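Local coordinates for protein ribonuclease (Nicotiana glutinosa, PDB 1IYB) that probably cleaves single-stranded RNA as a ribonuclease of the T2 family and holds guanosine-5'-monophosphate in its base-binding pocket, at residues W80-C85 against S91-H96; G140-L145 against S169-L174. One frame throughout, in Å; residues are numbered along the deposited sequence.

Contact 1 closes first along the chain and contact 2 opens well after it; their centres lie about 26 Å apart, their nearest atoms about 11 Å, and they do not touch. Contact 1 is buried and joins the loop after helix 73-79 to the start of helix 91-102, where guanosine-5'-monophosphate is bound. Contact 2 lies on the surface, where strand 142-144, paired with strand 202-204, comes close to the beginning of strand 172-182. That long strand, an inner member of the four-stranded antiparallel sheet, runs from contact 2 into the nucleotide pocket, where it supplies Tyr175. Contact 1 meets the same sheet elsewhere, Trp80 weakly bonding His43 of strand 41-48.

Contact 1 (W80-C85 against S91-H96); sequences WPTLAC and SAFWSH. With 5GP (guanosine-5'-monophosphate), chain C.
Trp80, Phe93 and Trp94 form an aromatic cluster in which a hydrogen bond ties Trp94 to Trp80: Trp94 NE1 donates to a lone pair of Trp80 O at 2.8 Å, the oxygen lying close to the indole plane. The same indole presents its edge to one face of Trp80, five-membered-ring centroids 4.5 Å apart and planes at 73°. Trp80 in turn points an edge at the face of Phe93 in an offset edge-to-face pair with perpendicular planes. With CG anti to the backbone N (chi1 -173°), the Phe93 ring stands between Trp80 and the nucleotide, whose guanine lies over its other face, Phe93 CE1 to 5GP C4 being 3.5 Å. Replacing Phe93 by alanine is likely to strip the guanine of the ring that faces it and leave the Trp80 edge without its aromatic partner. Polar bonds fix the base's position: Thr82 OG1 donates to 5GP N7 and Leu83 N to 5GP O6, both at 2.8 Å, reading the Hoogsteen edge. Further along the helix, His96 NE2 donates to 5GP O5' at 2.8 Å, and Lys100 and His101 also bond the nucleotide. Loop and helix make one wall of this T2-family ribonuclease's guanine-binding site, which residues such as Gln16 and Tyr175 complete.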
loop_
_atom_site.group_PDB
_atom_site.type_symbol
_atom_site.label_atom_id
_atom_site.label_comp_id
_atom_site.label_asym_id
_atom_site.label_seq_id
_atom_site.Cartn_x
_atom_site.Cartn_y
_atom_site.Cartn_z
ATOM N N TRP A 80 4.135 14.002 18.552
ATOM C CA TRP A 80 4.052 13.407 17.217
ATOM C C TRP A 80 4.897 14.210 16.225
ATOM O O TRP A 80 4.403 14.641 15.183
ATOM C CB TRP A 80 2.590 13.422 16.768
ATOM C CG TRP A 80 2.193 12.373 15.777
ATOM C CD1 TRP A 80 2.930 11.890 14.732
ATOM C CD2 TRP A 80 0.924 11.718 15.710
ATOM N NE1 TRP A 80 2.191 10.972 14.015
ATOM C CE2 TRP A 80 0.956 10.849 14.595
ATOM C CE3 TRP A 80 -0.243 11.783 16.487
ATOM C CZ2 TRP A 80 -0.134 10.050 14.238
ATOM C CZ3 TRP A 80 -1.324 10.991 16.134
ATOM C CH2 TRP A 80 -1.261 10.134 15.017
ATOM N N PRO A 81 6.185 14.419 16.530
ATOM C CA PRO A 81 7.021 15.189 15.605
ATOM C C PRO A 81 7.361 14.479 14.304
ATOM O O PRO A 81 7.385 13.247 14.239
ATOM C CB PRO A 81 8.273 15.474 16.430
ATOM C CG PRO A 81 8.391 14.234 17.269
ATOM C CD PRO A 81 6.956 14.001 17.716
ATOM N N THR A 82 7.618 15.273 13.270
ATOM C CA THR A 82 8.020 14.736 11.979
ATOM C C THR A 82 9.534 14.910 11.890
ATOM O O THR A 82 10.078 15.934 12.319
ATOM C CB THR A 82 7.356 15.477 10.796
ATOM O OG1 THR A 82 7.857 14.936 9.568
ATOM C CG2 THR A 82 7.663 16.972 10.841
ATOM N N LEU A 83 10.212 13.899 11.359
ATOM C CA LEU A 83 11.662 13.942 11.224
ATOM C C LEU A 83 12.084 13.850 9.759
ATOM O O LEU A 83 13.245 13.597 9.455
ATOM C CB LEU A 83 12.297 12.807 12.032
ATOM C CG LEU A 83 12.136 12.924 13.548
ATOM C CD1 LEU A 83 12.624 11.650 14.223
ATOM C CD2 LEU A 83 12.916 14.131 14.053
ATOM N N ALA A 84 11.133 14.064 8.856
ATOM C CA ALA A 84 11.416 14.011 7.425
ATOM C C ALA A 84 11.988 15.344 6.930
ATOM O O ALA A 84 11.814 16.383 7.565
ATOM C CB ALA A 84 10.143 13.669 6.656
ATOM N N CYS A 85 12.675 15.309 5.792
ATOM C CA CYS A 85 13.260 16.518 5.220
ATOM C C CYS A 85 12.433 17.046 4.052
ATOM O O CYS A 85 11.862 16.269 3.290
ATOM C CB CYS A 85 14.680 16.247 4.724
ATOM S SG CYS A 85 15.930 15.980 6.019
ATOM N N SER A 91 2.279 18.770 10.007
ATOM C CA SER A 91 1.000 18.590 9.314
ATOM C C SER A 91 0.981 17.552 8.190
ATOM O O SER A 91 0.005 16.815 8.054
ATOM C CB SER A 91 0.503 19.932 8.771
ATOM O OG SER A 91 0.173 20.811 9.832
ATOM N N ALA A 92 2.034 17.494 7.381
ATOM C CA ALA A 92 2.080 16.522 6.290
ATOM C C ALA A 92 2.114 15.104 6.855
ATOM O O ALA A 92 1.516 14.182 6.297
ATOM C CB ALA A 92 3.303 16.767 5.410
ATOM N N PHE A 93 2.816 14.937 7.971
ATOM C CA PHE A 93 2.936 13.638 8.619
ATOM C C PHE A 93 1.582 13.240 9.213
ATOM O O PHE A 93 1.104 12.125 8.995
ATOM C CB PHE A 93 4.020 13.727 9.706
ATOM C CG PHE A 93 4.382 12.407 10.352
ATOM C CD1 PHE A 93 4.162 11.196 9.705
ATOM C CD2 PHE A 93 4.995 12.394 11.602
ATOM C CE1 PHE A 93 4.550 9.990 10.292
ATOM C CE2 PHE A 93 5.388 11.196 12.201
ATOM C CZ PHE A 93 5.164 9.989 11.543
ATOM N N TRP A 94 0.958 14.158 9.945
ATOM C CA TRP A 94 -0.341 13.881 10.557
ATOM C C TRP A 94 -1.405 13.601 9.496
ATOM O O TRP A 94 -2.232 12.691 9.648
ATOM C CB TRP A 94 -0.769 15.054 11.450
ATOM C CG TRP A 94 0.279 15.399 12.466
ATOM C CD1 TRP A 94 1.137 14.530 13.079
ATOM C CD2 TRP A 94 0.596 16.701 12.974
ATOM N NE1 TRP A 94 1.975 15.211 13.931
ATOM C CE2 TRP A 94 1.665 16.544 13.887
ATOM C CE3 TRP A 94 0.082 17.984 12.746
ATOM C CZ2 TRP A 94 2.233 17.622 14.574
ATOM C CZ3 TRP A 94 0.647 19.058 13.431
ATOM C CH2 TRP A 94 1.712 18.867 14.334
ATOM N N SER A 95 -1.378 14.377 8.416
ATOM C CA SER A 95 -2.341 14.194 7.333
ATOM C C SER A 95 -2.174 12.805 6.728
ATOM O O SER A 95 -3.152 12.106 6.478
ATOM C CB SER A 95 -2.139 15.249 6.243
ATOM O OG SER A 95 -3.016 15.014 5.150
ATOM N N HIS A 96 -0.925 12.413 6.495
ATOM C CA HIS A 96 -0.625 11.104 5.930
ATOM C C HIS A 96 -1.157 9.975 6.812
ATOM O O HIS A 96 -1.748 9.014 6.321
ATOM C CB HIS A 96 0.889 10.945 5.753
ATOM C CG HIS A 96 1.310 9.558 5.385
ATOM N ND1 HIS A 96 1.100 9.023 4.134
ATOM C CD2 HIS A 96 1.897 8.581 6.118
ATOM C CE1 HIS A 96 1.541 7.777 4.110
ATOM N NE2 HIS A 96 2.028 7.484 5.302
HETATM P P 5GP C . 3.159 4.457 7.404
HETATM O O1P 5GP C . 2.420 3.486 6.591
HETATM O O2P 5GP C . 2.281 5.116 8.450
HETATM O O3P 5GP C . 4.408 3.779 8.066
HETATM O "O5'" 5GP C . 3.806 5.672 6.517
HETATM C "C5'" 5GP C . 4.731 6.655 7.113
HETATM C "C4'" 5GP C . 5.241 7.735 6.128
HETATM O "O4'" 5GP C . 5.153 9.041 6.854
HETATM C "C3'" 5GP C . 6.692 7.705 5.657
HETATM O "O3'" 5GP C . 6.914 6.870 4.530
HETATM C "C2'" 5GP C . 7.025 9.166 5.333
HETATM O "O2'" 5GP C . 6.670 9.519 3.979
HETATM C "C1'" 5GP C . 6.216 9.928 6.370
HETATM N N9 5GP C . 6.922 10.602 7.506
HETATM C C8 5GP C . 7.020 11.942 7.809
HETATM N N7 5GP C . 7.625 12.223 8.943
HETATM C C5 5GP C . 7.956 10.941 9.426
HETATM C C6 5GP C . 8.636 10.589 10.639
HETATM O O6 5GP C . 9.072 11.334 11.508
HETATM N N1 5GP C . 8.779 9.171 10.765
HETATM C C2 5GP C . 8.313 8.254 9.825
HETATM N N2 5GP C . 8.558 6.966 10.146
HETATM N N3 5GP C . 7.673 8.582 8.687
HETATM C C4 5GP C . 7.531 9.945 8.554
#

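Contact 2 (G140-L145 against S169-L174); sequences GGFYSL and SGNSQL
Phe142 and Gln173 are the nearest pair of CA atoms, 8.4 Å apart, and no hydrogen bond joins segments 140-145 and 169-174. The meeting is made chiefly by side chains. The Phe142 ring reaches Asn171 with its far end: Phe142 CZ lies 3.3 Å from Asn171 OD1, which meets the rim close to the plane of the ring. The amide carbon follows behind the oxygen, with Phe142 CZ 3.9 Å from Asn171 CG. The two side chains run roughly perpendicular, and ring and amide planes are turned 67° apart, so the contact is made by the amide oxygen against the rim rather than by a flat stack. In Phe142, CG is anti to the carbonyl carbon (chi1 -73°), which carries the ring out to Asn171. Behind it, Phe142 CE2 comes to 4.4 Å from Ser172 O, a looser approach. Asn171 is also anchored through its backbone, its N bonding Asp167 OD2. As plain surface packing, the contact brings the two-stranded sheet 142-144/202-204, just ahead of helix 145-156, up to the start of strand 172-182 of the four-stranded sheet; strand 202-204 bridges the two segments by backbone hydrogen bonds, Ile203 with Tyr143 and Glu204 with Ser172.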
loop_
_atom_site.group_PDB
_atom_site.type_symbol
_atom_site.label_atom_id
_atom_site.label_comp_id
_atom_site.label_asym_id
_atom_site.label_seq_id
_atom_site.Cartn_x
_atom_site.Cartn_y
_atom_site.Cartn_z
ATOM N N GLY A 140 23.592 4.379 23.375
ATOM C CA GLY A 140 24.414 3.730 22.372
ATOM C C GLY A 140 24.813 2.316 22.756
ATOM O O GLY A 140 25.500 1.633 21.999
ATOM N N GLY A 141 24.382 1.873 23.934
ATOM C CA GLY A 141 24.712 0.533 24.382
ATOM C C GLY A 141 23.865 -0.525 23.701
ATOM O O GLY A 141 22.911 -0.203 22.982
ATOM N N PHE A 142 24.214 -1.791 23.909
ATOM C CA PHE A 142 23.463 -2.891 23.320
ATOM C C PHE A 142 22.675 -3.642 24.380
ATOM O O PHE A 142 23.151 -3.853 25.498
ATOM C CB PHE A 142 24.399 -3.846 22.575
ATOM C CG PHE A 142 24.914 -3.290 21.280
ATOM C CD1 PHE A 142 25.808 -2.223 21.272
ATOM C CD2 PHE A 142 24.481 -3.812 20.066
ATOM C CE1 PHE A 142 26.261 -1.682 20.071
ATOM C CE2 PHE A 142 24.929 -3.280 18.860
ATOM C CZ PHE A 142 25.821 -2.212 18.862
ATOM N N TYR A 143 21.457 -4.032 24.023
ATOM C CA TYR A 143 20.577 -4.742 24.935
ATOM C C TYR A 143 19.944 -5.925 24.228
ATOM O O TYR A 143 19.784 -5.913 23.008
ATOM C CB TYR A 143 19.481 -3.797 25.442
ATOM C CG TYR A 143 20.018 -2.528 26.062
ATOM C CD1 TYR A 143 20.372 -1.432 25.272
ATOM C CD2 TYR A 143 20.221 -2.440 27.437
ATOM C CE1 TYR A 143 20.919 -0.278 25.839
ATOM C CE2 TYR A 143 20.766 -1.295 28.012
ATOM C CZ TYR A 143 21.112 -0.221 27.212
ATOM O OH TYR A 143 21.656 0.906 27.784
ATOM N N SER A 144 19.580 -6.951 24.989
ATOM C CA SER A 144 18.964 -8.117 24.385
ATOM C C SER A 144 17.534 -7.771 24.008
ATOM O O SER A 144 16.870 -6.989 24.690
ATOM C CB SER A 144 18.968 -9.310 25.349
ATOM O OG SER A 144 18.094 -9.101 26.442
ATOM N N LEU A 145 17.071 -8.354 22.911
ATOM C CA LEU A 145 15.717 -8.120 22.440
ATOM C C LEU A 145 14.715 -8.514 23.525
ATOM O O LEU A 145 13.748 -7.796 23.793
ATOM C CB LEU A 145 15.474 -8.934 21.170
ATOM C CG LEU A 145 14.082 -8.894 20.549
ATOM C CD1 LEU A 145 13.726 -7.468 20.161
ATOM C CD2 LEU A 145 14.062 -9.809 19.331
ATOM N N SER A 169 26.701 2.587 10.710
ATOM C CA SER A 169 27.755 1.630 11.036
ATOM C C SER A 169 27.342 0.177 10.798
ATOM O O SER A 169 28.126 -0.744 11.033
ATOM C CB SER A 169 28.193 1.807 12.492
ATOM O OG SER A 169 28.722 3.105 12.712
ATOM N N GLY A 170 26.111 -0.023 10.337
ATOM C CA GLY A 170 25.631 -1.366 10.064
ATOM C C GLY A 170 25.060 -2.100 11.263
ATOM O O GLY A 170 24.649 -3.256 11.149
ATOM N N ASN A 171 25.030 -1.437 12.414
ATOM C CA ASN A 171 24.504 -2.049 13.628
ATOM C C ASN A 171 22.980 -2.095 13.643
ATOM O O ASN A 171 22.314 -1.154 13.205
ATOM C CB ASN A 171 24.989 -1.286 14.863
ATOM C CG ASN A 171 26.479 -1.448 15.106
ATOM O OD1 ASN A 171 27.012 -0.938 16.090
ATOM N ND2 ASN A 171 27.154 -2.160 14.211
ATOM N N SER A 172 22.439 -3.204 14.140
ATOM C CA SER A 172 20.997 -3.380 14.254
ATOM C C SER A 172 20.595 -2.550 15.467
ATOM O O SER A 172 21.263 -2.592 16.501
ATOM C CB SER A 172 20.664 -4.854 14.486
ATOM O OG SER A 172 19.267 -5.056 14.584
ATOM N N GLN A 173 19.505 -1.798 15.351
ATOM C CA GLN A 173 19.085 -0.939 16.447
ATOM C C GLN A 173 17.580 -0.895 16.687
ATOM O O GLN A 173 16.782 -1.125 15.773
ATOM C CB GLN A 173 19.587 0.481 16.182
ATOM C CG GLN A 173 19.098 1.034 14.855
ATOM C CD GLN A 173 19.650 2.410 14.534
ATOM O OE1 GLN A 173 19.211 3.049 13.578
ATOM N NE2 GLN A 173 20.617 2.868 15.319
ATOM N N LEU A 174 17.211 -0.596 17.928
ATOM C CA LEU A 174 15.809 -0.484 18.328
ATOM C C LEU A 174 15.215 0.702 17.575
ATOM O O LEU A 174 15.612 1.844 17.801
ATOM C CB LEU A 174 15.719 -0.235 19.835
ATOM C CG LEU A 174 14.331 -0.036 20.449
ATOM C CD1 LEU A 174 13.482 -1.268 20.200
ATOM C CD2 LEU A 174 14.463 0.234 21.939
#